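Local coordinates for protein putative aspartyl-tRNA synthetase (Leishmania major, PDB 6OD8) that probably attaches L-aspartate to tRNA(Asp) at the expense of ATP, as a class II aminoacyl-tRNA synthetase, at residues Phe445-Phe451 against Thr470-Phe476; Pro421-Ile425 against Pro452-Arg456; Ile142-Thr148 against Val168-Val174. All coordinates share one frame. Where two conformers were deposited one is given. Residues are numbered along the deposited sequence.

The three contacts sample two domains of a modular synthetase: two in the class II catalytic domain, one in the OB-fold domain. Contact 3 comes first along the chain, closing before contacts 1 and 2 open. Its centre lies about 57 Å from that of contact 1 and about 65 Å from that of contact 2, across the chain's centre. Contacts 1 and 2, their centres about 11 Å apart, alternate along the sequence: Pro421-Ile425, Phe445-Phe451, Pro452-Arg456, Thr470-Phe476. The strand pair of contact 1 belongs to the large mixed catalytic sheet; contact 2 lies on the surface, where the loop leaving strand 445-449 meets the loop before helix 427-441. Arg456 NH2 joins them, in a 2.9 Å salt bridge to Asp474 OD1.

Contact 1 (Phe445-Phe451 against Thr470-Phe476); sequences FFISDRF and TNSYDMF. With EDO (1,2-ethanediol), chain E.
Extended strands 445-449 and 472-476 run antiparallel at 159°, their axes 4.6 Å apart. Phe446-Phe476 and Ser448-Asp474 are hydrogen-bonded pairs; Ile447-Met475 and Asp449-Tyr473 are non-hydrogen-bonded. Backbone hydrogen bonds join Phe446 N to Phe476 O (3.3 Å), Phe476 N to Phe446 O (2.9 Å), Ser448 N to Asp474 O (2.9 Å) and Asp474 N to Ser448 O (3.0 Å). Arg450 (phi 77°) gives its N to Ser472 O (2.7 Å), and Phe451 O accepts Thr470 N (2.9 Å) and OG1 (2.8 Å).

The Phe446 (p) and Phe476 (m) rings lie nearly parallel but slid apart, centroids 5.0 Å apart. Asp474 OD1 lies over a Phe451 ring face but is hydrogen-bonded to Ser484 and salt-bridged to Arg456, which makes a cation-pi contact with Phe451. On the other face Ile447 CG2 meets Met475 CG (3.6 Å), and Met475 SD makes a Met-aromatic contact with Phe445 CZ (3.7 Å).

This inner pair of the class II catalytic sheet is flanked by strands 400-403 and 480-487; helix 325-342 covers the Ile447, Tyr473 and Met475 face.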
loop_
_atom_site.group_PDB
_atom_site.type_symbol
_atom_site.label_atom_id
_atom_site.label_comp_id
_atom_site.label_asym_id
_atom_site.label_seq_id
_atom_site.Cartn_x
_atom_site.Cartn_y
_atom_site.Cartn_z
ATOM N N PHE A 445 -6.220 -14.551 -21.093
ATOM C CA PHE A 445 -4.981 -14.033 -20.523
ATOM C C PHE A 445 -3.791 -14.628 -21.261
ATOM O O PHE A 445 -3.715 -15.848 -21.410
ATOM C CB PHE A 445 -4.876 -14.391 -19.040
ATOM C CG PHE A 445 -3.693 -13.753 -18.344
ATOM C CD1 PHE A 445 -3.830 -12.532 -17.706
ATOM C CD2 PHE A 445 -2.447 -14.356 -18.357
ATOM C CE1 PHE A 445 -2.752 -11.929 -17.067
ATOM C CE2 PHE A 445 -1.368 -13.750 -17.728
ATOM C CZ PHE A 445 -1.520 -12.540 -17.088
ATOM N N PHE A 446 -2.844 -13.792 -21.681
ATOM C CA PHE A 446 -1.668 -14.338 -22.353
ATOM C C PHE A 446 -0.565 -13.290 -22.353
ATOM O O PHE A 446 -0.804 -12.096 -22.136
ATOM C CB PHE A 446 -1.987 -14.821 -23.774
ATOM C CG PHE A 446 -2.104 -13.715 -24.799
ATOM C CD1 PHE A 446 -1.018 -13.368 -25.580
ATOM C CD2 PHE A 446 -3.301 -13.023 -24.971
ATOM C CE1 PHE A 446 -1.112 -12.351 -26.541
ATOM C CE2 PHE A 446 -3.394 -11.988 -25.892
ATOM C CZ PHE A 446 -2.307 -11.664 -26.682
ATOM N N ILE A 447 0.663 -13.748 -22.554
ATOM C CA ILE A 447 1.764 -12.805 -22.691
ATOM C C ILE A 447 2.330 -12.916 -24.101
ATOM O O ILE A 447 2.345 -14.001 -24.683
ATOM C CB ILE A 447 2.849 -13.013 -21.610
ATOM C CG1 ILE A 447 3.780 -14.158 -21.964
ATOM C CG2 ILE A 447 2.199 -13.285 -20.264
ATOM C CD1 ILE A 447 5.069 -13.727 -22.659
ATOM N N SER A 448 2.757 -11.773 -24.650
ATOM C CA SER A 448 3.465 -11.676 -25.917
ATOM C C SER A 448 4.911 -11.348 -25.595
ATOM O O SER A 448 5.181 -10.336 -24.943
ATOM C CB SER A 448 2.872 -10.592 -26.823
ATOM O OG SER A 448 3.583 -10.522 -28.074
ATOM N N ASP A 449 5.825 -12.183 -26.088
ATOM C CA ASP A 449 7.220 -12.216 -25.676
ATOM C C ASP A 449 8.132 -11.612 -26.745
ATOM O O ASP A 449 7.994 -11.924 -27.931
ATOM C CB ASP A 449 7.611 -13.672 -25.399
ATOM C CG ASP A 449 8.969 -13.798 -24.812
ATOM O OD1 ASP A 449 9.339 -12.899 -24.027
ATOM O OD2 ASP A 449 9.668 -14.792 -25.130
ATOM N N ARG A 450 9.068 -10.757 -26.310
ATOM C CA ARG A 450 10.152 -10.191 -27.120
ATOM C C ARG A 450 9.667 -9.067 -28.027
ATOM O O ARG A 450 9.614 -9.225 -29.256
ATOM C CB ARG A 450 10.844 -11.266 -27.962
ATOM C CG ARG A 450 12.042 -11.911 -27.329
ATOM C CD ARG A 450 12.860 -12.669 -28.376
ATOM N NE ARG A 450 14.132 -13.129 -27.825
ATOM C CZ ARG A 450 15.251 -13.259 -28.530
ATOM N NH1 ARG A 450 15.259 -12.958 -29.822
ATOM N NH2 ARG A 450 16.364 -13.681 -27.938
ATOM N N PHE A 451 9.375 -7.913 -27.441
ATOM C CA PHE A 451 8.814 -6.811 -28.212
ATOM C C PHE A 451 9.885 -6.117 -29.045
ATOM O O PHE A 451 11.067 -6.145 -28.689
ATOM C CB PHE A 451 8.156 -5.793 -27.286
ATOM C CG PHE A 451 6.684 -5.993 -27.144
ATOM C CD1 PHE A 451 5.791 -5.033 -27.585
ATOM C CD2 PHE A 451 6.198 -7.164 -26.597
ATOM C CE1 PHE A 451 4.408 -5.221 -27.458
ATOM C CE2 PHE A 451 4.844 -7.366 -26.472
ATOM C CZ PHE A 451 3.941 -6.396 -26.910
ATOM N N THR A 470 13.730 -6.852 -27.952
ATOM C CA THR A 470 14.138 -6.573 -26.583
ATOM C C THR A 470 13.757 -7.730 -25.678
ATOM O O THR A 470 12.895 -8.560 -25.997
ATOM C CB THR A 470 13.490 -5.285 -26.047
ATOM O OG1 THR A 470 12.063 -5.394 -26.172
ATOM C CG2 THR A 470 13.990 -4.070 -26.837
ATOM N N ASN A 471 14.436 -7.767 -24.536
ATOM C CA ASN A 471 14.164 -8.727 -23.477
ATOM C C ASN A 471 12.972 -8.218 -22.672
ATOM O O ASN A 471 13.105 -7.777 -21.532
ATOM C CB ASN A 471 15.390 -8.878 -22.586
ATOM C CG ASN A 471 16.551 -9.517 -23.299
ATOM O OD1 ASN A 471 16.356 -10.239 -24.274
ATOM N ND2 ASN A 471 17.769 -9.272 -22.806
ATOM N N SER A 472 11.790 -8.303 -23.284
ATOM C CA SER A 472 10.609 -7.666 -22.702
ATOM C C SER A 472 9.357 -8.420 -23.128
ATOM O O SER A 472 9.376 -9.176 -24.096
ATOM C CB SER A 472 10.507 -6.204 -23.139
ATOM O OG SER A 472 10.229 -6.120 -24.520
ATOM N N TYR A 473 8.257 -8.190 -22.408
ATOM C CA TYR A 473 6.988 -8.826 -22.753
ATOM C C TYR A 473 5.844 -7.899 -22.349
ATOM O O TYR A 473 6.004 -7.004 -21.513
ATOM C CB TYR A 473 6.834 -10.202 -22.063
ATOM C CG TYR A 473 6.723 -10.035 -20.568
ATOM C CD1 TYR A 473 5.488 -9.767 -19.962
ATOM C CD2 TYR A 473 7.856 -10.077 -19.763
ATOM C CE1 TYR A 473 5.385 -9.549 -18.586
ATOM C CE2 TYR A 473 7.771 -9.871 -18.381
ATOM C CZ TYR A 473 6.538 -9.607 -17.802
ATOM O OH TYR A 473 6.467 -9.394 -16.444
ATOM N N ASP A 474 4.671 -8.151 -22.929
ATOM C CA ASP A 474 3.421 -7.549 -22.483
ATOM C C ASP A 474 2.473 -8.665 -22.061
ATOM O O ASP A 474 2.472 -9.744 -22.658
ATOM C CB ASP A 474 2.730 -6.742 -23.596
ATOM C CG ASP A 474 3.181 -5.290 -23.668
ATOM O OD1 ASP A 474 4.174 -4.913 -23.009
ATOM O OD2 ASP A 474 2.526 -4.527 -24.419
ATOM N N MET A 475 1.653 -8.385 -21.054
ATOM C CA MET A 475 0.527 -9.228 -20.681
ATOM C C MET A 475 -0.790 -8.578 -21.065
ATOM O O MET A 475 -0.966 -7.364 -20.945
ATOM C CB MET A 475 0.474 -9.502 -19.174
ATOM C CG MET A 475 1.695 -10.167 -18.629
ATOM S SD MET A 475 1.539 -10.409 -16.836
ATOM C CE MET A 475 2.483 -11.921 -16.648
ATOM N N PHE A 476 -1.745 -9.419 -21.451
ATOM C CA PHE A 476 -3.041 -8.972 -21.929
ATOM C C PHE A 476 -4.145 -9.675 -21.147
ATOM O O PHE A 476 -4.074 -10.885 -20.893
ATOM C CB PHE A 476 -3.206 -9.253 -23.437
ATOM C CG PHE A 476 -2.189 -8.541 -24.305
ATOM C CD1 PHE A 476 -2.483 -7.304 -24.862
ATOM C CD2 PHE A 476 -0.944 -9.108 -24.554
ATOM C CE1 PHE A 476 -1.549 -6.631 -25.639
ATOM C CE2 PHE A 476 0.002 -8.440 -25.335
ATOM C CZ PHE A 476 -0.304 -7.209 -25.897
HETATM C C1 EDO E . 7.571 -17.393 -26.149
HETATM O O1 EDO E . 7.805 -17.390 -24.740
HETATM C C2 EDO E . 6.510 -18.437 -26.498
HETATM O O2 EDO E . 7.113 -19.713 -26.738
HETATM O O HOH W 1 16.519 -13.036 -24.778
#

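Contact 2 (Pro421-Ile425 against Pro452-Arg456)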
loop_
_atom_site.group_PDB
_atom_site.type_symbol
_atom_site.label_atom_id
_atom_site.label_comp_id
_atom_site.label_asym_id
_atom_site.label_seq_id
_atom_site.Cartn_x
_atom_site.Cartn_y
_atom_site.Cartn_z
ATOM N N PRO A 421 7.347 -8.415 -39.175
ATOM C CA PRO A 421 7.689 -8.893 -37.821
ATOM C C PRO A 421 8.044 -7.797 -36.845
ATOM O O PRO A 421 7.960 -8.028 -35.628
ATOM C CB PRO A 421 8.894 -9.822 -38.058
ATOM C CG PRO A 421 9.219 -9.737 -39.528
ATOM C CD PRO A 421 8.014 -9.207 -40.225
ATOM N N THR A 422 8.478 -6.633 -37.325
ATOM C CA THR A 422 8.856 -5.527 -36.451
ATOM C C THR A 422 7.754 -4.486 -36.318
ATOM O O THR A 422 7.905 -3.537 -35.537
ATOM C CB THR A 422 10.140 -4.856 -36.963
ATOM O OG1 THR A 422 10.019 -4.607 -38.370
ATOM C CG2 THR A 422 11.345 -5.753 -36.720
ATOM N N ASP A 423 6.649 -4.646 -37.046
ATOM C CA ASP A 423 5.548 -3.691 -36.968
ATOM C C ASP A 423 4.937 -3.694 -35.568
ATOM O O ASP A 423 5.015 -4.680 -34.830
ATOM C CB ASP A 423 4.483 -4.012 -38.029
ATOM C CG ASP A 423 4.883 -3.527 -39.418
ATOM O OD1 ASP A 423 5.911 -2.823 -39.520
ATOM O OD2 ASP A 423 4.185 -3.857 -40.405
ATOM N N ASP A 424 4.335 -2.568 -35.194
ATOM C CA ASP A 424 3.788 -2.408 -33.855
ATOM C C ASP A 424 2.333 -2.859 -33.820
ATOM O O ASP A 424 1.587 -2.670 -34.781
ATOM C CB ASP A 424 3.904 -0.954 -33.397
ATOM C CG ASP A 424 5.353 -0.516 -33.184
ATOM O OD1 ASP A 424 6.228 -1.383 -32.954
ATOM O OD2 ASP A 424 5.613 0.706 -33.242
ATOM N N ILE A 425 1.937 -3.462 -32.711
ATOM C CA ILE A 425 0.574 -3.940 -32.526
ATOM C C ILE A 425 -0.201 -2.863 -31.760
ATOM O O ILE A 425 -0.098 -2.758 -30.535
ATOM C CB ILE A 425 0.557 -5.298 -31.820
ATOM C CG1 ILE A 425 1.400 -6.300 -32.632
ATOM C CG2 ILE A 425 -0.864 -5.793 -31.671
ATOM C CD1 ILE A 425 1.407 -7.724 -32.120
ATOM N N PRO A 452 9.488 -5.472 -30.145
ATOM C CA PRO A 452 10.463 -4.728 -30.947
ATOM C C PRO A 452 11.060 -3.564 -30.160
ATOM O O PRO A 452 10.382 -2.913 -29.353
ATOM C CB PRO A 452 9.642 -4.238 -32.149
ATOM C CG PRO A 452 8.411 -5.087 -32.153
ATOM C CD PRO A 452 8.131 -5.393 -30.722
ATOM N N SER A 453 12.348 -3.315 -30.422
ATOM C CA SER A 453 13.096 -2.279 -29.720
ATOM C C SER A 453 12.467 -0.902 -29.911
ATOM O O SER A 453 12.451 -0.080 -28.987
ATOM C CB SER A 453 14.548 -2.303 -30.205
ATOM O OG SER A 453 15.138 -1.009 -30.223
ATOM N N SER A 454 11.920 -0.642 -31.099
ATOM C CA SER A 454 11.343 0.663 -31.388
ATOM C C SER A 454 10.134 0.981 -30.514
ATOM O O SER A 454 9.793 2.160 -30.360
ATOM C CB SER A 454 10.959 0.737 -32.870
ATOM O OG SER A 454 9.911 -0.178 -33.131
ATOM N N ALA A 455 9.491 -0.027 -29.922
ATOM C CA ALA A 455 8.308 0.179 -29.090
ATOM C C ALA A 455 8.605 0.289 -27.590
ATOM O O ALA A 455 7.666 0.436 -26.794
ATOM C CB ALA A 455 7.305 -0.957 -29.324
ATOM N N ARG A 456 9.863 0.212 -27.177
ATOM C CA ARG A 456 10.206 0.089 -25.769
ATOM C C ARG A 456 11.062 1.259 -25.301
ATOM O O ARG A 456 11.789 1.867 -26.095
ATOM C CB ARG A 456 10.957 -1.225 -25.498
ATOM C CG ARG A 456 10.124 -2.459 -25.775
ATOM C CD ARG A 456 8.712 -2.343 -25.202
ATOM N NE ARG A 456 8.402 -3.509 -24.399
ATOM C CZ ARG A 456 7.178 -3.924 -24.083
ATOM N NH1 ARG A 456 6.109 -3.279 -24.521
ATOM N NH2 ARG A 456 7.036 -5.003 -23.330
#
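Neither backbone is extended as a sheet strand here. Pro421-Ile425 is an irregular loop that bends at Pro421 and Thr422 (psi -23° and -4°) and straightens from Asp423 onward, whereas Pro452-Arg456 turns through a short 3-10 segment at 453-455. That turn is held internally by Ala455 N to Pro452 O (3.1 Å) and Arg456 N to Ser453 O (3.2 Å). The two loops approach without pairing: the CA atoms of Thr422 and Pro452 are 5.8 Å apart, those of Asp424 and Ala455 7.1 Å, and the combined buried area is just 161 Å².

Pro452 is the main point of contact: its CA-to-CB bond points toward the other segment, and CG lies 3.8 Å from Thr422 O and 4.3 Å from Asp423 O. Asp424, in the m rotamer, brings OD1 to 3.8 Å from Ala455 CB and 3.9 Å from Ser454 OG, the latter too long for a hydrogen bond, so none joins the two segments. The touch is one of van der Waals proximity, joining the loop before helix 427-441 to the loop after strand 445-449 at the surface of the catalytic domain.

Stronger ties run to neighbouring parts of the domain. Arg456 reaches Asp474 and Ser472 of contact 1, and Asp423 O is hydrogen-bonded to Tyr404 OH. Helix 404-412 touches both loops, Ile425 through Tyr404, Ile408 and Leu411, Pro452 through Tyr404.

Contact 3 (Ile142-Thr148 against Val168-Val174); sequences IVDVEAT and VKKIHTV
Val145 (t) overlaps two residues of the facing segment: its CG2 lies 3.7 Å from Ile171 CG1, and its CG1 3.7 Å from Val168 CG1. On the same face Val143 CG1 meets Thr173 CG2 at 3.9 Å.

Strands 142-148 and 170-173 are extended and antiparallel (162°), axes 4.6 Å apart. Val143-Thr173, Val145-Ile171 and Ala147-Val168 are non-hydrogen-bonded pairs; Asp144-His172 and Glu146-Lys170 are hydrogen-bonded. Backbone hydrogen bonds run from Val174 N to Ile142 O (2.7 Å), Asp144 N to His172 O (2.8 Å), His172 N to Asp144 O (2.9 Å) and Glu146 N to Lys170 O (2.9 Å). A classic beta bulge shifts the register by one: Lys169 (phi/psi -104/-31°) and Lys170 face Glu146, whose O accepts Lys169 N (2.8 Å) and Lys170 N (3.2 Å). On the more exposed face, Glu146 OE1 forms a 3.1 Å salt bridge with Lys170 NZ, and Asp144 OD1 one with Arg92 NE.

Such bulges let OB-fold strands bend as the sheet curls into a barrel; this domain probably binds the tRNA anticodon, as in class II relatives. Strand 88-100 borders 142-151 on its other edge, while helix 128-136 covers Val168 and Ile171, and Leu109 of strand 104-111 packs against Val143 and Val145.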
loop_
_atom_site.group_PDB
_atom_site.type_symbol
_atom_site.label_atom_id
_atom_site.label_comp_id
_atom_site.label_asym_id
_atom_site.label_seq_id
_atom_site.Cartn_x
_atom_site.Cartn_y
_atom_site.Cartn_z
ATOM N N ILE A 142 -30.441 7.228 8.478
ATOM C CA ILE A 142 -29.927 6.130 9.279
ATOM C C ILE A 142 -30.735 6.078 10.570
ATOM O O ILE A 142 -30.942 7.103 11.227
ATOM C CB ILE A 142 -28.424 6.291 9.546
ATOM C CG1 ILE A 142 -27.660 6.142 8.226
ATOM C CG2 ILE A 142 -27.965 5.260 10.558
ATOM C CD1 ILE A 142 -26.205 6.527 8.321
ATOM N N VAL A 143 -31.228 4.884 10.909
ATOM C CA VAL A 143 -32.120 4.718 12.053
ATOM C C VAL A 143 -31.531 3.707 13.024
ATOM O O VAL A 143 -30.807 2.794 12.626
ATOM C CB VAL A 143 -33.537 4.270 11.620
ATOM C CG1 VAL A 143 -34.275 5.386 10.897
ATOM C CG2 VAL A 143 -33.475 2.997 10.772
ATOM N N ASP A 144 -31.834 3.888 14.316
ATOM C CA ASP A 144 -31.645 2.863 15.332
ATOM C C ASP A 144 -33.008 2.237 15.566
ATOM O O ASP A 144 -33.947 2.937 15.950
ATOM C CB ASP A 144 -31.126 3.451 16.647
ATOM C CG ASP A 144 -29.624 3.609 16.677
ATOM O OD1 ASP A 144 -28.926 2.936 15.893
ATOM O OD2 ASP A 144 -29.141 4.407 17.505
ATOM N N VAL A 145 -33.129 0.939 15.332
ATOM C CA VAL A 145 -34.393 0.228 15.494
ATOM C C VAL A 145 -34.212 -0.833 16.570
ATOM O O VAL A 145 -33.202 -1.547 16.575
ATOM C CB VAL A 145 -34.852 -0.400 14.165
ATOM C CG1 VAL A 145 -36.054 -1.301 14.373
ATOM C CG2 VAL A 145 -35.174 0.691 13.156
ATOM N N GLU A 146 -35.163 -0.903 17.500
ATOM C CA GLU A 146 -35.319 -2.040 18.395
ATOM C C GLU A 146 -36.412 -2.923 17.807
ATOM O O GLU A 146 -37.539 -2.459 17.618
ATOM C CB GLU A 146 -35.688 -1.568 19.803
ATOM C CG GLU A 146 -36.102 -2.666 20.745
ATOM C CD GLU A 146 -36.268 -2.180 22.180
ATOM O OE1 GLU A 146 -37.423 -2.064 22.648
ATOM O OE2 GLU A 146 -35.236 -1.912 22.836
ATOM N N ALA A 147 -36.082 -4.177 17.493
ATOM C CA ALA A 147 -37.041 -4.997 16.760
ATOM C C ALA A 147 -36.817 -6.470 17.042
ATOM O O ALA A 147 -35.681 -6.906 17.244
ATOM C CB ALA A 147 -36.946 -4.761 15.247
ATOM N N THR A 148 -37.910 -7.236 16.989
ATOM C CA THR A 148 -37.854 -8.681 17.148
ATOM C C THR A 148 -37.571 -9.361 15.810
ATOM O O THR A 148 -38.196 -9.039 14.789
ATOM C CB THR A 148 -39.152 -9.205 17.752
ATOM O OG1 THR A 148 -39.457 -8.446 18.931
ATOM C CG2 THR A 148 -38.988 -10.670 18.158
ATOM N N VAL A 168 -40.894 -4.099 14.483
ATOM C CA VAL A 168 -40.288 -2.913 15.090
ATOM C C VAL A 168 -41.034 -2.516 16.357
ATOM O O VAL A 168 -42.252 -2.297 16.334
ATOM C CB VAL A 168 -40.274 -1.748 14.091
ATOM C CG1 VAL A 168 -39.687 -0.502 14.743
ATOM C CG2 VAL A 168 -39.513 -2.146 12.821
ATOM N N LYS A 169 -40.291 -2.368 17.454
ATOM C CA LYS A 169 -40.827 -1.884 18.728
ATOM C C LYS A 169 -40.454 -0.434 19.028
ATOM O O LYS A 169 -41.206 0.268 19.705
ATOM C CB LYS A 169 -40.316 -2.758 19.882
ATOM C CG LYS A 169 -40.355 -4.259 19.638
ATOM C CD LYS A 169 -41.744 -4.733 19.263
ATOM C CE LYS A 169 -41.858 -6.244 19.387
ATOM N NZ LYS A 169 -43.177 -6.759 18.925
ATOM N N LYS A 170 -39.297 0.017 18.553
ATOM C CA LYS A 170 -38.808 1.375 18.726
ATOM C C LYS A 170 -38.018 1.749 17.486
ATOM O O LYS A 170 -37.344 0.901 16.893
ATOM C CB LYS A 170 -37.876 1.536 19.948
ATOM C CG LYS A 170 -38.528 1.372 21.308
ATOM C CD LYS A 170 -37.490 1.632 22.405
ATOM C CE LYS A 170 -38.118 1.597 23.809
ATOM N NZ LYS A 170 -38.854 0.317 24.013
ATOM N N ILE A 171 -38.094 3.019 17.099
ATOM C CA ILE A 171 -37.297 3.475 15.967
ATOM C C ILE A 171 -36.974 4.958 16.124
ATOM O O ILE A 171 -37.875 5.791 16.258
ATOM C CB ILE A 171 -38.010 3.192 14.625
ATOM C CG1 ILE A 171 -37.184 3.767 13.473
ATOM C CG2 ILE A 171 -39.456 3.756 14.594
ATOM C CD1 ILE A 171 -37.618 3.268 12.069
ATOM N N HIS A 172 -35.692 5.302 16.109
ATOM C CA HIS A 172 -35.277 6.701 16.118
ATOM C C HIS A 172 -34.290 6.950 14.991
ATOM O O HIS A 172 -33.473 6.079 14.666
ATOM C CB HIS A 172 -34.629 7.119 17.444
ATOM C CG HIS A 172 -35.519 6.967 18.640
ATOM N ND1 HIS A 172 -35.775 5.745 19.224
ATOM C CD2 HIS A 172 -36.201 7.885 19.367
ATOM C CE1 HIS A 172 -36.578 5.915 20.261
ATOM N NE2 HIS A 172 -36.843 7.205 20.376
ATOM N N THR A 173 -34.363 8.140 14.386
ATOM C CA THR A 173 -33.364 8.515 13.399
ATOM C C THR A 173 -32.065 8.889 14.099
ATOM O O THR A 173 -32.060 9.612 15.096
ATOM C CB THR A 173 -33.827 9.670 12.505
ATOM O OG1 THR A 173 -34.337 10.734 13.303
ATOM C CG2 THR A 173 -34.902 9.196 11.467
ATOM N N VAL A 174 -30.973 8.368 13.567
ATOM C CA VAL A 174 -29.632 8.763 13.981
ATOM C C VAL A 174 -29.198 10.013 13.221
ATOM O O VAL A 174 -28.829 11.023 13.824
ATOM C CB VAL A 174 -28.664 7.584 13.762
ATOM C CG1 VAL A 174 -27.211 7.985 14.040
ATOM C CG2 VAL A 174 -29.076 6.393 14.638
HETATM O O HOH W 2 -34.538 3.180 18.799
#